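Local coordinates for protein mevalonate diphosphate decarboxylase (Legionella pneumophila, PDB 3LTO) that probably catalyses the ATP-dependent decarboxylation of mevalonate diphosphate to isopentenyl diphosphate, a step in isoprenoid lipid biosynthesis, at residues A[27-31]-A[209-213]; A[38-44]-A[95-101]; A[75-80]-A[113-118]; A[228-232]-A[271-277]; A[266-270]-A[303-307]. All coordinates share one frame. Residues are numbered along the deposited sequence.

From the N terminus, the chain first meets contact 1, where loop 27-31 meets helix 208-224. That closure spans 177 residues and joins the N-terminal to the C-terminal domain. Contacts 2 and 3 nest inside it and cross each other: segment 38-44 pairs with 95-101, and helix segment 75-80 packs on 113-118. They touch, with centres about 12 Å apart, and tie the N-terminal sheet to its helices. Contacts 4 and 5 follow in series, in the C-terminal domain. They also cross, share helix 258-274 and touch. Contact 4 joins that helix and its exit to helix 228-247; contact 5 joins it to helix 297-308.

Contact 1. Residues A[27-31]-A[209-213]; sequences PDNSS and SERAE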
# COMPACT_ATOMS: atom_id res chain seq x y z
N PRO A 27 -4.95 -6.77 1.65
CA PRO A 27 -6.33 -7.05 2.07
C PRO A 27 -7.33 -6.73 0.96
O PRO A 27 -7.17 -5.75 0.24
CB PRO A 27 -6.51 -6.15 3.29
CG PRO A 27 -5.62 -4.96 2.97
CD PRO A 27 -4.39 -5.63 2.40
N ASP A 28 -8.37 -7.56 0.84
CA ASP A 28 -9.38 -7.33 -0.18
C ASP A 28 -10.17 -6.07 0.12
O ASP A 28 -10.70 -5.41 -0.77
CB ASP A 28 -10.30 -8.55 -0.30
CG ASP A 28 -9.67 -9.66 -1.13
OD1 ASP A 28 -8.44 -9.66 -1.32
OD2 ASP A 28 -10.42 -10.55 -1.58
N ASN A 29 -10.25 -5.73 1.40
CA ASN A 29 -10.93 -4.51 1.77
C ASN A 29 -10.24 -3.88 2.96
O ASN A 29 -9.51 -4.54 3.68
CB ASN A 29 -12.43 -4.73 2.05
CG ASN A 29 -12.69 -5.72 3.17
OD1 ASN A 29 -13.00 -6.89 2.92
ND2 ASN A 29 -12.58 -5.26 4.41
N SER A 30 -10.46 -2.59 3.13
CA SER A 30 -9.86 -1.87 4.23
C SER A 30 -10.51 -2.33 5.53
O SER A 30 -11.54 -3.02 5.52
CB SER A 30 -10.08 -0.37 4.06
OG SER A 30 -9.46 0.10 2.88
N SER A 31 -9.88 -1.96 6.63
CA SER A 31 -10.38 -2.28 7.96
C SER A 31 -10.13 -1.11 8.89
O SER A 31 -9.15 -0.37 8.73
CB SER A 31 -9.72 -3.56 8.49
OG SER A 31 -8.30 -3.45 8.54
N SER A 209 -16.32 -7.99 0.43
CA SER A 209 -15.49 -6.79 0.45
C SER A 209 -16.23 -5.57 -0.09
O SER A 209 -16.01 -4.45 0.38
CB SER A 209 -14.20 -7.02 -0.34
OG SER A 209 -13.41 -8.03 0.28
N GLU A 210 -17.11 -5.76 -1.06
CA GLU A 210 -17.88 -4.64 -1.60
C GLU A 210 -18.72 -4.04 -0.49
O GLU A 210 -18.79 -2.82 -0.34
CB GLU A 210 -18.80 -5.10 -2.74
CG GLU A 210 -18.11 -5.27 -4.08
CD GLU A 210 -18.81 -6.29 -4.96
OE1 GLU A 210 -20.06 -6.26 -5.04
OE2 GLU A 210 -18.11 -7.12 -5.58
N ARG A 211 -19.37 -4.89 0.29
CA ARG A 211 -20.20 -4.43 1.40
C ARG A 211 -19.36 -3.73 2.48
O ARG A 211 -19.77 -2.70 3.03
CB ARG A 211 -20.97 -5.60 2.02
CG ARG A 211 -22.00 -6.23 1.09
CD ARG A 211 -22.97 -7.13 1.86
NE ARG A 211 -22.30 -8.30 2.44
CZ ARG A 211 -21.87 -9.34 1.74
NH1 ARG A 211 -22.03 -9.36 0.42
NH2 ARG A 211 -21.28 -10.37 2.35
N ALA A 212 -18.19 -4.29 2.78
CA ALA A 212 -17.30 -3.73 3.79
C ALA A 212 -16.85 -2.32 3.41
O ALA A 212 -16.76 -1.43 4.27
CB ALA A 212 -16.08 -4.63 3.98
N GLU A 213 -16.54 -2.12 2.13
CA GLU A 213 -16.11 -0.81 1.66
C GLU A 213 -17.27 0.16 1.73
O GLU A 213 -17.11 1.31 2.12
CB GLU A 213 -15.59 -0.90 0.22
CG GLU A 213 -14.23 -1.58 0.05
CD GLU A 213 -13.10 -0.82 0.75
OE1 GLU A 213 -13.16 0.43 0.81
OE2 GLU A 213 -12.13 -1.46 1.21
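Two hydrogen bonds hold the loop 27-31 to one side of the helix segment 209-213. The backbone Ser30 N donates a hydrogen bond to Glu213 OE2 at 2.8 Å, with an almost straight N-H...O angle of 171°. One helical turn back, Ser209 OG donates to Asn29 OD1 at 2.9 Å. Ser209 and Glu213 can both reach the loop because they lie four residues apart and so share a helix face. The carboxylate of Glu213 gets there by folding over, with chi1 and chi2 both m. The other end of the Asn29 amide turns back on its own loop: Asn29 ND2 donates to Ser30 O at 2.7 Å and is also hydrogen-bonded to Lys15 O. Lys19 supports the polar group from outside, with a salt bridge to Asp28 and a hydrogen bond to Ser209. This is a junction between the two domains of a GHMP-type fold, the loop coming from the N-terminal domain and helix 208-224 from the C-terminal one. The second subunit is also close: Ser30 OG, which is hydrogen-bonded to Thr162, makes a hydrogen bond to Gly310 O of that subunit as well. Packing is modest, and 241 Å² is buried in all. Ala212 CB lies 3.6 Å from Asn29 ND2. Asp28 CB rests 3.2 Å from Ser209 OG.

Contact 2. Residues A[38-44]-A[95-101]; sequences NLLSSVK and IQSSNNF
Strands 40-44 and 95-99 are antiparallel neighbours in the mixed sheet of the N-terminal domain, which has the ribosomal protein S5-like fold. Their axes come within 4.5 Å and run at 164°. Both strands are extended; before them the chain turns a corner at Asn38 and Leu39. Ser42-Ser98 and Lys44-Gln96 are hydrogen-bonded pairs, their bonds ranging from Ser42 N to Ser98 O at 2.6 Å to Gln96 N to Lys44 O at 3.0 Å. Ser41-Asn99 and Val43-Ser97 are non-hydrogen-bonded pairs, with CA atoms 4.3 and 4.4 Å apart.

Ser41, Val43, Ser97 and Asn99 (chi1 m) share one face, toward helix 110-129 and helix 71-87. Val43 (chi1 t) sets CG1 4.1 Å from Ile95 CG2, where Ile95 is m,t. Ser41 (m) hydrogen-bonds Ser112, and Ser97 (p) hydrogen-bonds Trp55. Ser42 (m), Lys44 (t at all four chi angles), Gln96 (m,t) and Ser98 (t) take the other face, and Ser42 hydrogen-bonds Gln6 there. Leu39 and Leu40 are both m,t. Phe101, with chi1 at 37°, brings CD1 to 4.0 Å from Leu39 CB.

Beyond the strand, Asn100 leaves the extended form (phi/psi -100/7) and takes chi1 p. Its backbone N donates to Leu40 O at 3.0 Å. Its side-chain amide then continues the pairing: Asn100 OD1 accepts from Leu40 N at 2.9 Å, while Asn100 ND2 donates to Asn38 O at 2.7 Å.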
# COMPACT_ATOMS: atom_id res chain seq x y z
N ASN A 38 -5.73 -0.53 27.13
CA ASN A 38 -5.65 -1.16 28.45
C ASN A 38 -5.40 -2.67 28.39
O ASN A 38 -4.86 -3.24 29.32
CB ASN A 38 -6.93 -0.86 29.24
CG ASN A 38 -7.10 0.63 29.52
OD1 ASN A 38 -6.38 1.21 30.34
ND2 ASN A 38 -8.04 1.26 28.82
N LEU A 39 -5.79 -3.30 27.29
CA LEU A 39 -5.56 -4.73 27.12
C LEU A 39 -4.22 -4.86 26.43
O LEU A 39 -4.04 -4.39 25.30
CB LEU A 39 -6.68 -5.36 26.28
CG LEU A 39 -8.12 -5.24 26.80
CD1 LEU A 39 -9.08 -5.93 25.84
CD2 LEU A 39 -8.24 -5.85 28.20
N LEU A 40 -3.26 -5.48 27.11
CA LEU A 40 -1.91 -5.61 26.57
C LEU A 40 -1.34 -7.02 26.53
O LEU A 40 -1.64 -7.85 27.38
CB LEU A 40 -0.94 -4.74 27.39
CG LEU A 40 -1.11 -3.22 27.48
CD1 LEU A 40 -0.26 -2.66 28.62
CD2 LEU A 40 -0.72 -2.58 26.16
N SER A 41 -0.51 -7.27 25.53
CA SER A 41 0.18 -8.54 25.40
C SER A 41 1.63 -8.16 25.64
O SER A 41 2.04 -7.05 25.31
CB SER A 41 0.03 -9.12 23.99
OG SER A 41 -1.18 -9.83 23.87
N SER A 42 2.39 -9.06 26.23
CA SER A 42 3.79 -8.78 26.52
C SER A 42 4.67 -9.90 26.01
O SER A 42 4.28 -11.06 26.02
CB SER A 42 4.00 -8.61 28.02
OG SER A 42 3.32 -7.45 28.48
N VAL A 43 5.86 -9.54 25.56
CA VAL A 43 6.80 -10.53 25.08
C VAL A 43 8.19 -10.27 25.62
O VAL A 43 8.72 -9.17 25.50
CB VAL A 43 6.88 -10.56 23.54
CG1 VAL A 43 8.00 -11.49 23.10
CG2 VAL A 43 5.56 -11.02 22.97
N LYS A 44 8.77 -11.28 26.23
CA LYS A 44 10.11 -11.17 26.76
C LYS A 44 10.98 -12.10 25.94
O LYS A 44 10.59 -13.23 25.64
CB LYS A 44 10.13 -11.58 28.24
CG LYS A 44 11.52 -11.59 28.87
CD LYS A 44 11.43 -11.88 30.36
CE LYS A 44 12.82 -11.91 31.00
NZ LYS A 44 12.74 -12.19 32.47
N ILE A 95 11.14 -17.54 24.07
CA ILE A 95 10.06 -16.57 23.95
C ILE A 95 9.05 -16.76 25.07
O ILE A 95 8.46 -17.83 25.20
CB ILE A 95 9.31 -16.72 22.61
CG1 ILE A 95 10.32 -16.79 21.46
CG2 ILE A 95 8.34 -15.56 22.40
CD1 ILE A 95 9.72 -17.16 20.13
N GLN A 96 8.85 -15.72 25.87
CA GLN A 96 7.88 -15.79 26.95
C GLN A 96 6.84 -14.69 26.73
O GLN A 96 7.11 -13.51 26.92
CB GLN A 96 8.58 -15.64 28.31
CG GLN A 96 9.38 -16.88 28.71
CD GLN A 96 10.13 -16.71 30.01
OE1 GLN A 96 10.42 -17.69 30.70
NE2 GLN A 96 10.46 -15.47 30.34
N SER A 97 5.66 -15.12 26.30
CA SER A 97 4.56 -14.20 26.03
C SER A 97 3.52 -14.25 27.15
O SER A 97 3.39 -15.25 27.85
CB SER A 97 3.89 -14.58 24.70
OG SER A 97 3.43 -15.92 24.74
N SER A 98 2.78 -13.15 27.30
CA SER A 98 1.78 -13.05 28.34
C SER A 98 0.76 -11.97 28.00
O SER A 98 1.01 -11.13 27.13
CB SER A 98 2.46 -12.72 29.66
OG SER A 98 1.52 -12.62 30.70
N ASN A 99 -0.39 -12.00 28.68
CA ASN A 99 -1.44 -11.00 28.47
C ASN A 99 -1.84 -10.47 29.83
O ASN A 99 -1.59 -11.11 30.85
CB ASN A 99 -2.68 -11.62 27.83
CG ASN A 99 -2.39 -12.30 26.52
OD1 ASN A 99 -1.82 -11.70 25.61
ND2 ASN A 99 -2.79 -13.56 26.40
N ASN A 100 -2.46 -9.29 29.86
CA ASN A 100 -2.90 -8.74 31.13
C ASN A 100 -4.39 -9.01 31.28
O ASN A 100 -5.03 -8.52 32.21
CB ASN A 100 -2.59 -7.25 31.23
CG ASN A 100 -3.41 -6.41 30.29
OD1 ASN A 100 -4.15 -6.92 29.45
ND2 ASN A 100 -3.29 -5.09 30.43
N PHE A 101 -4.93 -9.78 30.35
CA PHE A 101 -6.33 -10.16 30.41
C PHE A 101 -6.44 -11.67 30.62
O PHE A 101 -5.64 -12.44 30.08
CB PHE A 101 -7.12 -9.72 29.16
CG PHE A 101 -6.36 -9.82 27.87
CD1 PHE A 101 -5.33 -8.93 27.57
CD2 PHE A 101 -6.73 -10.76 26.91
CE1 PHE A 101 -4.69 -8.96 26.32
CE2 PHE A 101 -6.10 -10.80 25.66
CZ PHE A 101 -5.08 -9.90 25.37

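Contact 3. Residues A[75-80]-A[113-118]; sequences RFIDHL and SFAALT
Two helices of the N-terminal domain pack side by side on its sheet, with an aromatic cluster of Phe76, His79 and Phe114 between them. Segments 75-80 and 113-118 are helical throughout. Their axes run roughly parallel, at a signed angle of -26° and 10.4 Å apart. Phe76 is level with Phe114 (CA atoms 7.1 Å apart) and Leu80 with Leu117 (CA atoms 7.4 Å apart).

Phe76 has chi1 at -145°, between wells. Its edge meets the face of Phe114 (chi1 m) in a T-shaped pair, centroids 5.0 Å apart and planes at 86°. Phe114 in turn points its edge at the His79 face, offset, with ring centroids 5.6 Å apart and planes at 66°. Leu117 (t,p) puts CD2 3.8 Å from the Phe76 centroid, a CH-pi contact almost on the ring normal. Leu80, also t,p, sets CD1 4.3 Å from Leu117 CD1. Ile95 and Val43 of the sheet cover this apolar group.

His79 (chi1 t) donates from NE2 to Thr118 OG1 at 2.8 Å. Thr118 OG1 (chi1 m) in turn donates a hydrogen bond to Phe114 O at 2.9 Å, and His79 ND1 is hydrogen-bonded to Arg82. The buried imidazole thus has polar partners at both nitrogens, while its ring packs among apolar side chains.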
# COMPACT_ATOMS: atom_id res chain seq x y z
N ARG A 75 3.07 -20.56 14.15
CA ARG A 75 2.95 -19.21 13.61
C ARG A 75 3.81 -18.21 14.37
O ARG A 75 4.47 -17.37 13.77
CB ARG A 75 1.49 -18.75 13.67
CG ARG A 75 0.51 -19.60 12.87
CD ARG A 75 0.57 -19.26 11.40
NE ARG A 75 0.19 -17.88 11.13
CZ ARG A 75 0.13 -17.34 9.92
NH1 ARG A 75 0.42 -18.07 8.85
NH2 ARG A 75 -0.22 -16.07 9.77
N PHE A 76 3.79 -18.30 15.70
CA PHE A 76 4.53 -17.36 16.54
C PHE A 76 6.04 -17.48 16.37
O PHE A 76 6.73 -16.47 16.25
CB PHE A 76 4.14 -17.57 18.02
CG PHE A 76 4.14 -16.29 18.83
CD1 PHE A 76 3.40 -15.18 18.41
CD2 PHE A 76 4.85 -16.20 20.02
CE1 PHE A 76 3.37 -14.01 19.16
CE2 PHE A 76 4.83 -15.03 20.78
CZ PHE A 76 4.09 -13.93 20.35
N ILE A 77 6.55 -18.71 16.36
CA ILE A 77 7.97 -18.94 16.18
C ILE A 77 8.39 -18.55 14.76
O ILE A 77 9.39 -17.85 14.57
CB ILE A 77 8.32 -20.42 16.50
CG1 ILE A 77 8.26 -20.63 18.02
CG2 ILE A 77 9.69 -20.80 15.95
CD1 ILE A 77 8.47 -22.07 18.49
N ASP A 78 7.62 -18.97 13.76
CA ASP A 78 7.94 -18.59 12.38
C ASP A 78 8.08 -17.07 12.26
O ASP A 78 8.91 -16.58 11.50
CB ASP A 78 6.85 -19.06 11.41
CG ASP A 78 6.96 -20.53 11.07
OD1 ASP A 78 8.02 -21.13 11.37
OD2 ASP A 78 6.00 -21.07 10.48
N HIS A 79 7.27 -16.33 13.00
CA HIS A 79 7.34 -14.87 12.92
C HIS A 79 8.67 -14.38 13.49
O HIS A 79 9.23 -13.41 12.99
CB HIS A 79 6.18 -14.21 13.66
CG HIS A 79 6.11 -12.73 13.47
ND1 HIS A 79 5.95 -12.15 12.24
CD2 HIS A 79 6.23 -11.71 14.36
CE1 HIS A 79 5.97 -10.83 12.36
NE2 HIS A 79 6.14 -10.54 13.64
N LEU A 80 9.17 -15.04 14.53
CA LEU A 80 10.44 -14.63 15.09
C LEU A 80 11.53 -14.93 14.06
O LEU A 80 12.39 -14.09 13.80
CB LEU A 80 10.75 -15.36 16.40
CG LEU A 80 12.12 -15.01 17.01
CD1 LEU A 80 12.22 -13.48 17.14
CD2 LEU A 80 12.33 -15.68 18.38
N SER A 113 -0.35 -10.02 20.57
CA SER A 113 0.81 -10.88 20.79
C SER A 113 1.85 -10.69 19.70
O SER A 113 3.03 -10.48 19.99
CB SER A 113 0.39 -12.35 20.83
OG SER A 113 -0.44 -12.61 21.95
N PHE A 114 1.42 -10.77 18.44
CA PHE A 114 2.33 -10.61 17.32
C PHE A 114 2.94 -9.21 17.28
O PHE A 114 4.11 -9.05 16.95
CB PHE A 114 1.63 -10.95 15.99
CG PHE A 114 1.51 -12.43 15.73
CD1 PHE A 114 0.45 -13.17 16.24
CD2 PHE A 114 2.50 -13.10 15.00
CE1 PHE A 114 0.38 -14.55 16.04
CE2 PHE A 114 2.43 -14.48 14.79
CZ PHE A 114 1.37 -15.21 15.31
N ALA A 115 2.15 -8.19 17.63
CA ALA A 115 2.68 -6.83 17.65
C ALA A 115 3.79 -6.73 18.70
O ALA A 115 4.86 -6.16 18.43
CB ALA A 115 1.57 -5.82 17.97
N ALA A 116 3.54 -7.29 19.88
CA ALA A 116 4.52 -7.30 20.98
C ALA A 116 5.79 -8.04 20.55
O ALA A 116 6.90 -7.56 20.78
CB ALA A 116 3.94 -7.97 22.22
N LEU A 117 5.63 -9.20 19.94
CA LEU A 117 6.78 -9.97 19.48
C LEU A 117 7.57 -9.15 18.46
O LEU A 117 8.80 -9.10 18.50
CB LEU A 117 6.33 -11.28 18.82
CG LEU A 117 7.46 -12.11 18.18
CD1 LEU A 117 8.58 -12.34 19.19
CD2 LEU A 117 6.90 -13.45 17.71
N THR A 118 6.87 -8.49 17.54
CA THR A 118 7.54 -7.69 16.53
C THR A 118 8.37 -6.59 17.19
O THR A 118 9.54 -6.39 16.85
CB THR A 118 6.54 -7.03 15.56
OG1 THR A 118 5.80 -8.05 14.88
CG2 THR A 118 7.29 -6.18 14.55

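Contact 4. Residues A[228-232]-A[271-277]; sequences WTSIY and WNEKGDG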
# COMPACT_ATOMS: atom_id res chain seq x y z
N TRP A 228 -23.56 8.98 16.31
CA TRP A 228 -23.39 7.73 17.06
C TRP A 228 -24.42 6.66 16.71
O TRP A 228 -24.10 5.46 16.69
CB TRP A 228 -23.42 8.03 18.56
CG TRP A 228 -22.93 6.92 19.45
CD1 TRP A 228 -23.69 6.14 20.27
CD2 TRP A 228 -21.57 6.52 19.65
NE1 TRP A 228 -22.88 5.28 20.98
CE2 TRP A 228 -21.58 5.49 20.61
CE3 TRP A 228 -20.35 6.93 19.10
CZ2 TRP A 228 -20.41 4.86 21.05
CZ3 TRP A 228 -19.18 6.30 19.54
CH2 TRP A 228 -19.22 5.28 20.50
N THR A 229 -25.65 7.09 16.46
CA THR A 229 -26.72 6.17 16.11
C THR A 229 -26.38 5.42 14.81
O THR A 229 -26.63 4.21 14.70
CB THR A 229 -28.07 6.92 15.95
OG1 THR A 229 -28.40 7.60 17.17
CG2 THR A 229 -29.19 5.96 15.61
N SER A 230 -25.82 6.13 13.84
CA SER A 230 -25.44 5.50 12.57
C SER A 230 -24.21 4.61 12.73
O SER A 230 -24.09 3.59 12.03
CB SER A 230 -25.17 6.55 11.49
OG SER A 230 -26.37 7.07 10.97
N ILE A 231 -23.29 4.99 13.62
CA ILE A 231 -22.10 4.18 13.85
C ILE A 231 -22.60 2.84 14.40
O ILE A 231 -22.20 1.77 13.94
CB ILE A 231 -21.15 4.87 14.88
CG1 ILE A 231 -20.60 6.16 14.27
CG2 ILE A 231 -19.99 3.94 15.25
CD1 ILE A 231 -19.66 6.94 15.16
N TYR A 232 -23.51 2.92 15.37
CA TYR A 232 -24.10 1.72 15.97
C TYR A 232 -24.72 0.81 14.91
O TYR A 232 -24.36 -0.36 14.80
CB TYR A 232 -25.16 2.14 16.99
CG TYR A 232 -26.24 1.12 17.27
CD1 TYR A 232 -25.94 -0.11 17.87
CD2 TYR A 232 -27.58 1.40 16.99
CE1 TYR A 232 -26.94 -1.02 18.17
CE2 TYR A 232 -28.59 0.49 17.29
CZ TYR A 232 -28.27 -0.72 17.88
OH TYR A 232 -29.27 -1.61 18.21
N TRP A 271 -31.73 0.49 23.10
CA TRP A 271 -31.49 1.60 22.18
C TRP A 271 -32.79 2.32 21.78
O TRP A 271 -32.82 3.55 21.68
CB TRP A 271 -30.79 1.11 20.90
CG TRP A 271 -29.31 1.43 20.79
CD1 TRP A 271 -28.27 0.59 21.08
CD2 TRP A 271 -28.72 2.66 20.35
NE1 TRP A 271 -27.07 1.22 20.83
CE2 TRP A 271 -27.32 2.49 20.38
CE3 TRP A 271 -29.25 3.89 19.93
CZ2 TRP A 271 -26.43 3.51 20.01
CZ3 TRP A 271 -28.36 4.91 19.55
CH2 TRP A 271 -26.97 4.71 19.59
N ASN A 272 -33.84 1.54 21.52
CA ASN A 272 -35.13 2.12 21.13
C ASN A 272 -35.73 2.92 22.27
O ASN A 272 -36.29 4.00 22.06
CB ASN A 272 -36.11 1.01 20.72
CG ASN A 272 -35.61 0.20 19.54
OD1 ASN A 272 -35.23 0.74 18.51
ND2 ASN A 272 -35.64 -1.12 19.69
N GLU A 273 -35.61 2.37 23.46
CA GLU A 273 -36.13 2.97 24.68
C GLU A 273 -35.39 4.25 25.07
O GLU A 273 -36.01 5.29 25.29
CB GLU A 273 -36.04 1.96 25.83
CG GLU A 273 -36.59 2.46 27.15
CD GLU A 273 -36.00 1.73 28.35
OE1 GLU A 273 -35.94 0.48 28.33
OE2 GLU A 273 -35.59 2.41 29.32
N LYS A 274 -34.06 4.17 25.15
CA LYS A 274 -33.23 5.30 25.55
C LYS A 274 -32.91 6.31 24.46
O LYS A 274 -32.58 7.46 24.75
CB LYS A 274 -31.90 4.79 26.13
CG LYS A 274 -32.03 3.89 27.35
CD LYS A 274 -32.67 4.62 28.52
CE LYS A 274 -32.90 3.69 29.68
NZ LYS A 274 -33.64 4.33 30.81
N GLY A 275 -32.98 5.88 23.20
CA GLY A 275 -32.66 6.77 22.10
C GLY A 275 -31.15 6.97 22.03
O GLY A 275 -30.66 7.87 21.35
N ASP A 276 -30.42 6.11 22.74
CA ASP A 276 -28.96 6.18 22.77
C ASP A 276 -28.46 4.86 23.36
O ASP A 276 -29.19 4.17 24.08
CB ASP A 276 -28.51 7.36 23.64
CG ASP A 276 -27.01 7.59 23.59
OD1 ASP A 276 -26.39 7.34 22.54
OD2 ASP A 276 -26.44 8.05 24.61
N GLY A 277 -27.23 4.50 23.05
CA GLY A 277 -26.69 3.26 23.57
C GLY A 277 -25.26 2.99 23.14
O GLY A 277 -24.56 3.90 22.71
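This is a buried aromatic contact between the start of helix 228-247 and the end of helix 258-274, in the C-terminal domain. Trp271 is its centre and has 108 Å² covered by the other segment. Its five-membered ring lies face-to-face on the Tyr232 ring, with centroids 3.5 Å apart and planes only 9° from parallel. The six-membered ring continues toward Trp228, but there the two indoles meet rim to rim, and Trp228 CD1 is 3.6 Å from Trp271 CH2. Thr229 OG1 sits 3.6 Å from Trp271 CZ3, at the indole edge. Trp271 NE1 is hydrogen-bonded to Pro278 O just beyond the segment.

The second element is the chain leaving the helix. Gly275 breaks the helix with a positive phi of 74°, and the backbone turns back over the face of the Trp271 indole that is opposite Tyr232. This brings Gly277 O to Trp228 NE1 at 2.8 Å, the hydrogen bond between the segments. Gly277 has no room for a CB, which would clash with Trp271 NE1. Asp276 OD1 lies 3.7 Å from Trp228 CD1 and forms a salt bridge with Arg293, which also makes a cation-pi contact with Trp228. Trp228 further packs on Val279. The contact therefore links two helices and the start of strand 279-281, the helix-on-sheet layering of the C-terminal domain of the GHMP superfamily.

Contact 5. Residues A[266-270]-A[303-307]; sequences VIEKF and FKSDH
Phe303 is the main bump here, pushed into a hollow lined by Val266, Ile267 and Phe270. Both segments are helical, and a wider pi-type turn covers 304-307. Their axes cross at 122°, with a closest approach of 11.9 Å. Val266 stands opposite His307, with CA atoms 7.6 Å apart, and Phe270 opposite Phe303, with CA atoms 7.9 Å apart.

Phe303 takes chi1 t and chi2 -89°. Its edge enters the face of Phe270, also chi1 t, in a T-shaped pair with centroids 4.8 Å apart and planes at 79°. The closest atoms are Phe303 CD2 and Phe270 CG, at 3.3 Å. Phe303 CB also rides over that face, 4.1 Å from the Phe270 centroid. The far end of the ring is held by Ile267 (m,t), whose CG1 lies 3.4 Å from Phe303 CZ, and by Val266 CG1, 3.9 Å from Phe303 CE2. These are helices 258-274 and 297-308 of the GHMP-type C-terminal domain. Strand 288-292 of its antiparallel sheet packs against both helices, where Leu290 touches Ile267 and Tyr292 touches Phe303.

A second bump is Val266, chi1 t. Its CG1 fits between Phe303 and His307, 3.4 Å from His307 CD2. His307 (chi1 m) is partly exposed, and its CE1 is 3.9 Å from Phe270 CD1. No hydrogen bond crosses between the segments.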
# COMPACT_ATOMS: atom_id res chain seq x y z
N VAL A 266 -31.87 -7.47 23.56
CA VAL A 266 -32.02 -6.56 24.69
C VAL A 266 -31.35 -5.23 24.37
O VAL A 266 -31.90 -4.16 24.66
CB VAL A 266 -31.41 -7.17 25.97
CG1 VAL A 266 -31.22 -6.10 27.03
CG2 VAL A 266 -32.35 -8.26 26.51
N ILE A 267 -30.17 -5.27 23.77
CA ILE A 267 -29.46 -4.05 23.44
C ILE A 267 -30.28 -3.21 22.46
O ILE A 267 -30.35 -1.99 22.59
CB ILE A 267 -28.06 -4.36 22.84
CG1 ILE A 267 -27.15 -4.93 23.93
CG2 ILE A 267 -27.44 -3.09 22.27
CD1 ILE A 267 -25.87 -5.55 23.41
N GLU A 268 -30.91 -3.85 21.48
CA GLU A 268 -31.73 -3.14 20.51
C GLU A 268 -32.88 -2.44 21.21
O GLU A 268 -33.12 -1.25 21.00
CB GLU A 268 -32.28 -4.09 19.46
CG GLU A 268 -31.26 -4.74 18.58
CD GLU A 268 -31.88 -5.60 17.50
OE1 GLU A 268 -32.56 -6.59 17.84
OE2 GLU A 268 -31.71 -5.27 16.31
N LYS A 269 -33.60 -3.19 22.05
CA LYS A 269 -34.72 -2.63 22.78
C LYS A 269 -34.23 -1.49 23.67
O LYS A 269 -34.91 -0.47 23.81
CB LYS A 269 -35.40 -3.70 23.65
CG LYS A 269 -36.18 -4.76 22.87
CD LYS A 269 -36.71 -5.84 23.81
CE LYS A 269 -37.51 -6.92 23.08
NZ LYS A 269 -38.79 -6.39 22.53
N PHE A 270 -33.05 -1.66 24.27
CA PHE A 270 -32.48 -0.63 25.12
C PHE A 270 -32.30 0.64 24.30
O PHE A 270 -32.66 1.73 24.73
CB PHE A 270 -31.13 -1.06 25.70
CG PHE A 270 -30.54 -0.08 26.67
CD1 PHE A 270 -30.99 -0.02 27.99
CD2 PHE A 270 -29.53 0.80 26.26
CE1 PHE A 270 -30.45 0.90 28.89
CE2 PHE A 270 -28.99 1.73 27.17
CZ PHE A 270 -29.45 1.77 28.48
N PHE A 303 -27.13 0.22 31.94
CA PHE A 303 -27.41 -0.96 31.13
C PHE A 303 -26.83 -2.22 31.76
O PHE A 303 -27.45 -3.28 31.75
CB PHE A 303 -26.86 -0.77 29.71
CG PHE A 303 -27.11 -1.95 28.81
CD1 PHE A 303 -26.19 -2.99 28.75
CD2 PHE A 303 -28.29 -2.06 28.10
CE1 PHE A 303 -26.45 -4.13 27.98
CE2 PHE A 303 -28.57 -3.20 27.33
CZ PHE A 303 -27.64 -4.23 27.27
N LYS A 304 -25.62 -2.12 32.32
CA LYS A 304 -24.98 -3.25 32.96
C LYS A 304 -25.84 -3.68 34.15
O LYS A 304 -26.09 -4.88 34.36
CB LYS A 304 -23.59 -2.86 33.45
CG LYS A 304 -22.87 -3.92 34.27
CD LYS A 304 -21.47 -3.45 34.65
CE LYS A 304 -20.66 -4.54 35.32
NZ LYS A 304 -19.20 -4.20 35.43
N SER A 305 -26.28 -2.70 34.93
CA SER A 305 -27.11 -2.96 36.10
C SER A 305 -28.44 -3.59 35.71
O SER A 305 -28.80 -4.65 36.23
CB SER A 305 -27.38 -1.65 36.85
OG SER A 305 -26.19 -1.07 37.36
N ASP A 306 -29.15 -2.95 34.79
CA ASP A 306 -30.46 -3.44 34.39
C ASP A 306 -30.53 -4.66 33.46
O ASP A 306 -31.56 -5.32 33.41
CB ASP A 306 -31.28 -2.30 33.76
CG ASP A 306 -31.54 -1.16 34.73
OD1 ASP A 306 -31.48 -1.38 35.96
OD2 ASP A 306 -31.82 -0.04 34.26
N HIS A 307 -29.45 -4.97 32.74
CA HIS A 307 -29.52 -6.11 31.83
C HIS A 307 -28.35 -7.09 31.78
O HIS A 307 -28.49 -8.17 31.21
CB HIS A 307 -29.81 -5.63 30.41
CG HIS A 307 -31.06 -4.81 30.28
ND1 HIS A 307 -31.07 -3.44 30.38
CD2 HIS A 307 -32.35 -5.18 30.08
CE1 HIS A 307 -32.30 -2.99 30.24
NE2 HIS A 307 -33.10 -4.03 30.05